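UPF0098 protein CT_736 (Chlamydia trachomatis, PDB 3N08) is of unknown function but, as a bacterial homologue of phosphatidylethanolamine-binding protein and Raf kinase inhibitor protein, may bind phosphorylated or phospholipid-like ligands. Local coordinates at residues L32-V37 and P73-L78; D36-A41 and A114-V119; G61-W66 and N91-I96. One frame throughout, in Å; residues are numbered along the deposited sequence.

Interaction 1 of 3, residues L32-V37 and P73-L78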
loop_
_atom_site.group_PDB
_atom_site.type_symbol
_atom_site.label_atom_id
_atom_site.label_comp_id
_atom_site.label_asym_id
_atom_site.label_seq_id
_atom_site.Cartn_x
_atom_site.Cartn_y
_atom_site.Cartn_z
ATOM N N LEU B 32 1.770 -9.654 -10.178
ATOM C CA LEU B 32 1.811 -8.425 -9.399
ATOM C C LEU B 32 0.730 -7.491 -9.861
ATOM O O LEU B 32 0.389 -7.466 -11.043
ATOM C CB LEU B 32 3.148 -7.729 -9.606
ATOM C CG LEU B 32 4.375 -8.514 -9.130
ATOM C CD1 LEU B 32 5.649 -7.844 -9.645
ATOM C CD2 LEU B 32 4.399 -8.564 -7.604
ATOM N N SER B 33 0.194 -6.711 -8.931
ATOM C CA SER B 33 -0.851 -5.721 -9.209
ATOM C C SER B 33 -0.441 -4.360 -8.709
ATOM O O SER B 33 0.035 -4.207 -7.574
ATOM C CB SER B 33 -2.154 -6.083 -8.506
ATOM O OG SER B 33 -2.688 -7.287 -9.033
ATOM N N PHE B 34 -0.628 -3.364 -9.553
ATOM C CA PHE B 34 -0.385 -1.978 -9.221
ATOM C C PHE B 34 -1.747 -1.311 -9.090
ATOM O O PHE B 34 -2.624 -1.507 -9.947
ATOM C CB PHE B 34 0.396 -1.288 -10.342
ATOM C CG PHE B 34 1.737 -1.905 -10.628
ATOM C CD1 PHE B 34 1.841 -3.048 -11.412
ATOM C CD2 PHE B 34 2.899 -1.355 -10.116
ATOM C CE1 PHE B 34 3.089 -3.619 -11.679
ATOM C CE2 PHE B 34 4.135 -1.903 -10.401
ATOM C CZ PHE B 34 4.232 -3.039 -11.169
ATOM N N SER B 35 -1.976 -0.556 -8.036
ATOM C CA SER B 35 -3.227 0.171 -7.970
ATOM C C SER B 35 -3.030 1.478 -7.240
ATOM O O SER B 35 -2.007 1.718 -6.601
ATOM C CB SER B 35 -4.314 -0.672 -7.315
ATOM O OG SER B 35 -3.996 -0.918 -5.959
ATOM N N ASP B 36 -4.016 2.340 -7.383
ATOM C CA ASP B 36 -3.990 3.677 -6.802
ATOM C C ASP B 36 -2.766 4.462 -7.292
ATOM O O ASP B 36 -2.152 5.224 -6.560
ATOM C CB ASP B 36 -4.044 3.644 -5.260
ATOM C CG ASP B 36 -5.267 2.939 -4.728
ATOM O OD1 ASP B 36 -6.314 2.985 -5.398
ATOM O OD2 ASP B 36 -5.193 2.373 -3.616
ATOM N N VAL B 37 -2.411 4.270 -8.553
ATOM C CA VAL B 37 -1.301 5.002 -9.140
ATOM C C VAL B 37 -1.730 6.464 -9.344
ATOM O O VAL B 37 -2.808 6.712 -9.874
ATOM C CB VAL B 37 -0.865 4.372 -10.507
ATOM C CG1 VAL B 37 0.242 5.176 -11.149
ATOM C CG2 VAL B 37 -0.451 2.915 -10.331
ATOM N N PRO B 73 1.378 3.418 -16.741
ATOM C CA PRO B 73 0.846 3.686 -15.406
ATOM C C PRO B 73 -0.539 3.102 -15.212
ATOM O O PRO B 73 -0.992 3.086 -14.052
ATOM C CB PRO B 73 0.822 5.212 -15.337
ATOM C CG PRO B 73 0.826 5.660 -16.761
ATOM C CD PRO B 73 1.611 4.646 -17.507
ATOM N N VAL B 74 -1.192 2.629 -16.277
ATOM C CA VAL B 74 -2.460 1.909 -16.131
ATOM C C VAL B 74 -2.315 0.407 -16.339
ATOM O O VAL B 74 -3.300 -0.286 -16.560
ATOM C CB VAL B 74 -3.566 2.511 -17.056
ATOM C CG1 VAL B 74 -3.773 3.990 -16.728
ATOM C CG2 VAL B 74 -3.244 2.343 -18.538
ATOM N N VAL B 75 -1.093 -0.113 -16.252
ATOM C CA VAL B 75 -0.867 -1.522 -16.567
ATOM C C VAL B 75 -1.717 -2.455 -15.696
ATOM O O VAL B 75 -2.127 -3.531 -16.123
ATOM C CB VAL B 75 0.632 -1.886 -16.478
ATOM C CG1 VAL B 75 1.126 -1.868 -15.050
ATOM C CG2 VAL B 75 0.891 -3.257 -17.122
ATOM N N SER B 76 -2.007 -2.009 -14.488
ATOM C CA SER B 76 -2.837 -2.758 -13.522
ATOM C C SER B 76 -2.200 -4.080 -13.079
ATOM O O SER B 76 -1.544 -4.132 -12.049
ATOM C CB SER B 76 -4.244 -2.982 -14.074
ATOM O OG SER B 76 -5.153 -3.281 -13.031
ATOM N N ASN B 77 -2.367 -5.152 -13.840
ATOM C CA ASN B 77 -1.750 -6.420 -13.458
ATOM C C ASN B 77 -0.605 -6.826 -14.392
ATOM O O ASN B 77 -0.603 -6.502 -15.588
ATOM C CB ASN B 77 -2.832 -7.509 -13.386
ATOM C CG ASN B 77 -2.273 -8.886 -13.033
ATOM O OD1 ASN B 77 -1.809 -9.128 -11.910
ATOM N ND2 ASN B 77 -2.344 -9.804 -13.988
ATOM N N LEU B 78 0.395 -7.482 -13.818
ATOM C CA LEU B 78 1.286 -8.339 -14.573
ATOM C C LEU B 78 0.955 -9.769 -14.169
ATOM O O LEU B 78 1.128 -10.149 -13.009
ATOM C CB LEU B 78 2.747 -8.043 -14.253
ATOM C CG LEU B 78 3.236 -6.630 -14.586
ATOM C CD1 LEU B 78 4.668 -6.450 -14.116
ATOM C CD2 LEU B 78 3.123 -6.350 -16.092
HETATM O O HOH W 1 -4.677 -3.704 -10.078
#
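Leu32 and Leu78 face each other as an antiparallel hydrogen-bonded pair: Leu32 N reaches Leu78 O at 2.9 Å, and Leu78 N returns to Leu32 O at 2.8 Å. One step on, Ser33 and Asn77 form a non-hydrogen-bonded pair, and the straightest bond follows, Phe34 N to Ser76 O at 2.8 Å with 174° at the hydrogen.

The tight side is the one that carries Leu32 and Leu78. Phe34 CG lies anti to the carbonyl carbon (chi1 -60°). Leu78 CD1 lies at the ring edge, near its plane, 4.1 Å from CE1; Ser76 O is also at the edge, in plane, 3.6 Å from CD1, which meets Val75 CG1 obliquely at 3.9 Å. Leu44 and Ala114 of the six-stranded sheet pack against the same ring. In a second apolar patch the Val37 branches sit on the Pro73 carbonyl, CG2 being 3.8 Å from Pro73 O. The looser side holds Ser33 and Asn77. There a water donates to Phe34 O at 3.0 Å; its link to Ser76 OG belongs to one of two conformers.

The polar part of the pairing is thus carried by three backbone bonds, which do not depend on side-chain identity, while Phe34 with Val75 and Leu78, and Val37 with Pro73, supply the apolar contacts.

Interaction 2 of 3, residues D36-A41 and A114-V119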
loop_
_atom_site.group_PDB
_atom_site.type_symbol
_atom_site.label_atom_id
_atom_site.label_comp_id
_atom_site.label_asym_id
_atom_site.label_seq_id
_atom_site.Cartn_x
_atom_site.Cartn_y
_atom_site.Cartn_z
ATOM N N ASP B 36 -4.016 2.340 -7.383
ATOM C CA ASP B 36 -3.990 3.677 -6.802
ATOM C C ASP B 36 -2.766 4.462 -7.292
ATOM O O ASP B 36 -2.152 5.224 -6.560
ATOM C CB ASP B 36 -4.044 3.644 -5.260
ATOM C CG ASP B 36 -5.267 2.939 -4.728
ATOM O OD1 ASP B 36 -6.314 2.985 -5.398
ATOM O OD2 ASP B 36 -5.193 2.373 -3.616
ATOM N N VAL B 37 -2.411 4.270 -8.553
ATOM C CA VAL B 37 -1.301 5.002 -9.140
ATOM C C VAL B 37 -1.730 6.464 -9.344
ATOM O O VAL B 37 -2.808 6.712 -9.874
ATOM C CB VAL B 37 -0.865 4.372 -10.507
ATOM C CG1 VAL B 37 0.242 5.176 -11.149
ATOM C CG2 VAL B 37 -0.451 2.915 -10.331
ATOM N N PRO B 38 -0.895 7.415 -8.923
ATOM C CA PRO B 38 -1.272 8.827 -9.086
ATOM C C PRO B 38 -1.602 9.162 -10.539
ATOM O O PRO B 38 -0.927 8.694 -11.450
ATOM C CB PRO B 38 -0.013 9.585 -8.652
ATOM C CG PRO B 38 0.848 8.623 -7.944
ATOM C CD PRO B 38 0.390 7.228 -8.225
ATOM N N ARG B 39 -2.615 9.997 -10.752
ATOM C CA ARG B 39 -3.035 10.343 -12.112
ATOM C C ARG B 39 -1.915 11.026 -12.903
ATOM O O ARG B 39 -1.842 10.877 -14.122
ATOM C CB ARG B 39 -4.279 11.237 -12.075
ATOM C CG ARG B 39 -4.846 11.567 -13.441
ATOM N N GLU B 40 -1.028 11.731 -12.204
ATOM C CA GLU B 40 0.087 12.438 -12.840
ATOM C C GLU B 40 1.219 11.523 -13.320
ATOM O O GLU B 40 2.116 11.953 -14.033
ATOM C CB GLU B 40 0.658 13.470 -11.864
ATOM C CG GLU B 40 -0.281 14.649 -11.607
ATOM C CD GLU B 40 -0.852 15.237 -12.891
ATOM O OE1 GLU B 40 -0.086 15.874 -13.650
ATOM O OE2 GLU B 40 -2.066 15.056 -13.144
ATOM N N ALA B 41 1.189 10.266 -12.909
ATOM C CA ALA B 41 2.210 9.335 -13.346
ATOM C C ALA B 41 2.185 9.131 -14.858
ATOM O O ALA B 41 1.117 8.961 -15.460
ATOM C CB ALA B 41 2.032 7.985 -12.629
ATOM N N ALA B 114 7.937 -0.537 -6.233
ATOM C CA ALA B 114 7.342 0.153 -7.354
ATOM C C ALA B 114 7.547 1.655 -7.196
ATOM O O ALA B 114 7.475 2.208 -6.084
ATOM C CB ALA B 114 5.859 -0.155 -7.451
ATOM N N TYR B 115 7.776 2.318 -8.313
ATOM C CA TYR B 115 7.947 3.760 -8.359
ATOM C C TYR B 115 7.058 4.306 -9.466
ATOM O O TYR B 115 7.136 3.838 -10.584
ATOM C CB TYR B 115 9.417 4.134 -8.658
ATOM C CG TYR B 115 10.440 3.455 -7.773
ATOM C CD1 TYR B 115 10.880 2.180 -8.065
ATOM C CD2 TYR B 115 10.980 4.084 -6.667
ATOM C CE1 TYR B 115 11.824 1.543 -7.279
ATOM C CE2 TYR B 115 11.939 3.435 -5.873
ATOM C CZ TYR B 115 12.345 2.171 -6.197
ATOM O OH TYR B 115 13.295 1.509 -5.435
ATOM N N ALA B 116 6.278 5.338 -9.158
ATOM C CA ALA B 116 5.540 6.080 -10.172
ATOM C C ALA B 116 6.351 7.319 -10.511
ATOM O O ALA B 116 6.764 8.069 -9.617
ATOM C CB ALA B 116 4.161 6.492 -9.651
ATOM N N LEU B 117 6.570 7.532 -11.804
ATOM C CA LEU B 117 7.321 8.695 -12.296
ATOM C C LEU B 117 6.418 9.647 -13.067
ATOM O O LEU B 117 5.451 9.210 -13.703
ATOM C CB LEU B 117 8.444 8.257 -13.235
ATOM C CG LEU B 117 9.372 7.131 -12.827
ATOM C CD1 LEU B 117 10.488 7.024 -13.861
ATOM C CD2 LEU B 117 9.952 7.379 -11.459
ATOM N N ASP B 118 6.760 10.931 -13.049
ATOM C CA ASP B 118 6.043 11.914 -13.863
ATOM C C ASP B 118 6.668 12.141 -15.242
ATOM O O ASP B 118 6.403 13.162 -15.890
ATOM C CB ASP B 118 5.937 13.237 -13.112
ATOM C CG ASP B 118 7.292 13.826 -12.776
ATOM O OD1 ASP B 118 8.343 13.378 -13.282
ATOM O OD2 ASP B 118 7.300 14.826 -12.017
ATOM N N VAL B 119 7.483 11.197 -15.690
ATOM C CA VAL B 119 8.086 11.238 -17.000
ATOM C C VAL B 119 8.187 9.805 -17.516
ATOM O O VAL B 119 8.084 8.835 -16.740
ATOM C CB VAL B 119 9.516 11.840 -16.998
ATOM C CG1 VAL B 119 9.521 13.282 -16.460
ATOM C CG2 VAL B 119 10.496 10.962 -16.234
#
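Ala116 points its methyl at the loop formed by residues 36-41, and three apolar groups meet it there. Ala41 CB approaches to 4.0 Å from Ala116 CB, and Pro38 CD, the ring carbon next to the proline nitrogen, lies 4.1 Å from the same methyl. Val37 adds only its CG1 branch, more distantly, at 4.4 Å from Ala116 CB. Val37 comes just before the turn and Ala41 is its last residue, yet a single small side chain serves both.

The type I turn from Pro38 to Ala41 makes this possible. Its closing bond, Ala41 N to Pro38 O at 3.0 Å, brings the chain back on itself, so that Ala41 CB and Pro38 CD reach the same methyl. Leu117, by contrast, points away at CB, its side chain touching Ile140 and Met136, and offers the turn its backbone oxygen: Ala41 CA stands 3.3 Å from Leu117 O, a CA-H...O contact with 133° at the hydrogen.

The carboxylate of Asp118 leads out of the interface. Its CG sits between the backbone N and the carbonyl carbon (chi1 60°), and OD1 makes a weak bond to His139 ND1. Asp118 CA and CB stay near Glu40 O, at 3.9 and 4.1 Å.

No hydrogen bond joins the two segments, although Leu117 pairs with Lys42 just beyond. The contact is therefore methyl and methylene packing plus one CA-H...O approach, which implies shape-dependent, weakly directional cohesion where the loop between strands 32-35 and 43-50 lies against the end of strand 108-117.

Interaction 3 of 3, residues G61-W66 and N91-I96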
loop_
_atom_site.group_PDB
_atom_site.type_symbol
_atom_site.label_atom_id
_atom_site.label_comp_id
_atom_site.label_asym_id
_atom_site.label_seq_id
_atom_site.Cartn_x
_atom_site.Cartn_y
_atom_site.Cartn_z
ATOM N N GLY B 61 25.967 -7.192 -0.478
ATOM C CA GLY B 61 24.821 -7.796 0.183
ATOM C C GLY B 61 23.476 -7.581 -0.482
ATOM O O GLY B 61 22.434 -7.707 0.191
ATOM N N LEU B 62 23.468 -7.303 -1.788
ATOM C CA LEU B 62 22.211 -7.030 -2.484
ATOM C C LEU B 62 22.230 -7.585 -3.888
ATOM O O LEU B 62 23.032 -7.171 -4.706
ATOM C CB LEU B 62 21.952 -5.523 -2.521
ATOM C CG LEU B 62 20.536 -5.067 -2.916
ATOM C CD1 LEU B 62 19.486 -5.614 -1.941
ATOM C CD2 LEU B 62 20.442 -3.541 -2.948
ATOM N N TRP B 63 21.327 -8.519 -4.156
ATOM C CA TRP B 63 21.201 -9.115 -5.484
ATOM C C TRP B 63 19.895 -8.677 -6.160
ATOM O O TRP B 63 18.807 -8.874 -5.593
ATOM C CB TRP B 63 21.241 -10.633 -5.367
ATOM C CG TRP B 63 21.570 -11.317 -6.657
ATOM C CD1 TRP B 63 20.719 -11.647 -7.665
ATOM C CD2 TRP B 63 22.862 -11.767 -7.045
ATOM N NE1 TRP B 63 21.423 -12.257 -8.693
ATOM C CE2 TRP B 63 22.738 -12.358 -8.315
ATOM C CE3 TRP B 63 24.119 -11.733 -6.431
ATOM C CZ2 TRP B 63 23.828 -12.896 -8.993
ATOM C CZ3 TRP B 63 25.194 -12.261 -7.102
ATOM C CH2 TRP B 63 25.042 -12.844 -8.371
ATOM N N ILE B 64 20.012 -8.071 -7.331
ATOM C CA ILE B 64 18.842 -7.603 -8.077
ATOM C C ILE B 64 18.311 -8.742 -8.927
ATOM O O ILE B 64 19.048 -9.330 -9.747
ATOM C CB ILE B 64 19.214 -6.412 -8.988
ATOM C CG1 ILE B 64 19.797 -5.245 -8.194
ATOM C CG2 ILE B 64 17.996 -5.993 -9.795
ATOM C CD1 ILE B 64 19.099 -4.891 -6.929
ATOM N N HIS B 65 17.058 -9.081 -8.688
ATOM C CA HIS B 65 16.396 -10.162 -9.388
ATOM C C HIS B 65 15.580 -9.731 -10.609
ATOM O O HIS B 65 15.321 -10.547 -11.464
ATOM C CB HIS B 65 15.518 -10.973 -8.409
ATOM C CG HIS B 65 16.311 -11.892 -7.542
ATOM N ND1 HIS B 65 16.391 -13.247 -7.776
ATOM C CD2 HIS B 65 17.176 -11.642 -6.532
ATOM C CE1 HIS B 65 17.217 -13.804 -6.908
ATOM N NE2 HIS B 65 17.707 -12.850 -6.143
ATOM N N TRP B 66 15.155 -8.475 -10.665
ATOM C CA TRP B 66 14.326 -8.016 -11.777
ATOM C C TRP B 66 14.319 -6.502 -11.808
ATOM O O TRP B 66 14.118 -5.864 -10.774
ATOM C CB TRP B 66 12.890 -8.528 -11.614
ATOM C CG TRP B 66 12.074 -8.648 -12.879
ATOM C CD1 TRP B 66 12.512 -8.555 -14.161
ATOM C CD2 TRP B 66 10.672 -8.937 -12.943
ATOM N NE1 TRP B 66 11.444 -8.757 -15.034
ATOM C CE2 TRP B 66 10.315 -8.996 -14.305
ATOM C CE3 TRP B 66 9.686 -9.143 -11.976
ATOM C CZ2 TRP B 66 8.993 -9.249 -14.730
ATOM C CZ3 TRP B 66 8.381 -9.408 -12.397
ATOM C CH2 TRP B 66 8.050 -9.456 -13.760
ATOM N N ASN B 91 19.627 -7.877 -14.361
ATOM C CA ASN B 91 19.720 -8.375 -13.009
ATOM C C ASN B 91 21.202 -8.487 -12.624
ATOM O O ASN B 91 22.088 -8.186 -13.416
ATOM C CB ASN B 91 18.948 -9.687 -12.886
ATOM C CG ASN B 91 19.500 -10.773 -13.783
ATOM O OD1 ASN B 91 20.718 -10.940 -13.897
ATOM N ND2 ASN B 91 18.606 -11.536 -14.420
ATOM N N THR B 92 21.487 -8.917 -11.406
ATOM C CA THR B 92 22.872 -8.893 -10.911
ATOM C C THR B 92 23.716 -9.970 -11.572
ATOM O O THR B 92 24.959 -9.888 -11.575
ATOM C CB THR B 92 22.881 -8.969 -9.371
ATOM O OG1 THR B 92 22.266 -7.791 -8.870
ATOM C CG2 THR B 92 24.309 -9.064 -8.830
ATOM N N ALA B 93 23.080 -10.984 -12.133
ATOM C CA ALA B 93 23.811 -11.948 -12.939
ATOM C C ALA B 93 24.285 -11.353 -14.266
ATOM O O ALA B 93 25.037 -11.998 -14.997
ATOM C CB ALA B 93 22.959 -13.170 -13.178
ATOM N N GLY B 94 23.857 -10.143 -14.587
ATOM C CA GLY B 94 24.295 -9.482 -15.793
ATOM C C GLY B 94 23.466 -9.842 -17.008
ATOM O O GLY B 94 23.888 -9.561 -18.143
ATOM N N GLU B 95 22.287 -10.434 -16.788
ATOM C CA GLU B 95 21.386 -10.792 -17.872
ATOM C C GLU B 95 20.092 -10.001 -17.753
ATOM O O GLU B 95 19.756 -9.479 -16.702
ATOM C CB GLU B 95 21.082 -12.295 -17.843
ATOM C CG GLU B 95 22.313 -13.202 -18.028
ATOM C CD GLU B 95 23.064 -12.986 -19.349
ATOM O OE1 GLU B 95 22.410 -12.846 -20.410
ATOM O OE2 GLU B 95 24.326 -13.016 -19.335
ATOM N N ILE B 96 19.344 -9.945 -18.842
ATOM C CA ILE B 96 18.055 -9.260 -18.886
ATOM C C ILE B 96 16.999 -10.079 -18.157
ATOM O O ILE B 96 17.030 -11.313 -18.213
ATOM C CB ILE B 96 17.611 -9.037 -20.364
ATOM C CG1 ILE B 96 16.312 -8.231 -20.426
ATOM C CG2 ILE B 96 17.413 -10.382 -21.072
ATOM C CD1 ILE B 96 15.967 -7.746 -21.830
#
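Thr92 lies against Trp63 and Ile64, and its three side-chain atoms each do separate work. CB is already in contact with the indole, 3.6 Å from Trp63 CE2, so the branch point itself rests on the ring system. From there OG1, anti to the carbonyl carbon (chi1 -65°), accepts a hydrogen bond from Ile64 N at 2.7 Å, with 162° at the hydrogen. The same oxygen is 3.4 Å from Ile64 CB, and the two side chains cross at about a right angle. The other branch, CG2, settles over one face of the six-membered ring of Trp63, 3.5 Å from its centroid and only 8° off the normal: a well-centred CH-pi contact.

The backbone of Thr92 completes the grip. Thr92 N donates to Ile64 O at 3.0 Å, so Ile64 is bonded to this one residue through both its N-H and its C=O. Next door, Asn91 CB packs 3.2 Å from Ile64 O. The type I turn from Asn91 to Gly94 is closed by Gly94 N to Asn91 O, while Asn91 ND2 bonds onward to Gly97 O.

The turn thus packs against the start of strand 63-71, whose other edge pairs with strand 43-50 through Trp63 with Asp50 and through a classic beta bulge in which His65 and Trp66 both face Val48. Lys129 of helix 129-136 touches Leu62 and Ile64, and Tyr110 of strand 108-117 meets the His65 ring edge-to-face.

Interactions 1 and 2 share Asp36 and Val37, lie with centres about 10 Å apart, and touch directly: Pro73 CG is 3.6 Å from Ala41 O and Phe34 CE2 is 3.8 Å from Ala114 CB. Interaction 1 pairs strands within the three-stranded sheet; interaction 2 lays the loop after strand 32-35 on the end of strand 108-117. Interaction 3 sits on the opposite side of the chain's centre, about 23 Å from interaction 1 and 24 Å from interaction 2 between centres. Only interaction 1 touches it, through Leu32 CD1 and Trp66 CZ3 at 4.2 Å. In this family the anion pocket involves the Asp-Pro-Asp signature; His65 packs on Asp50, consistent with interaction 3 bordering that pocket.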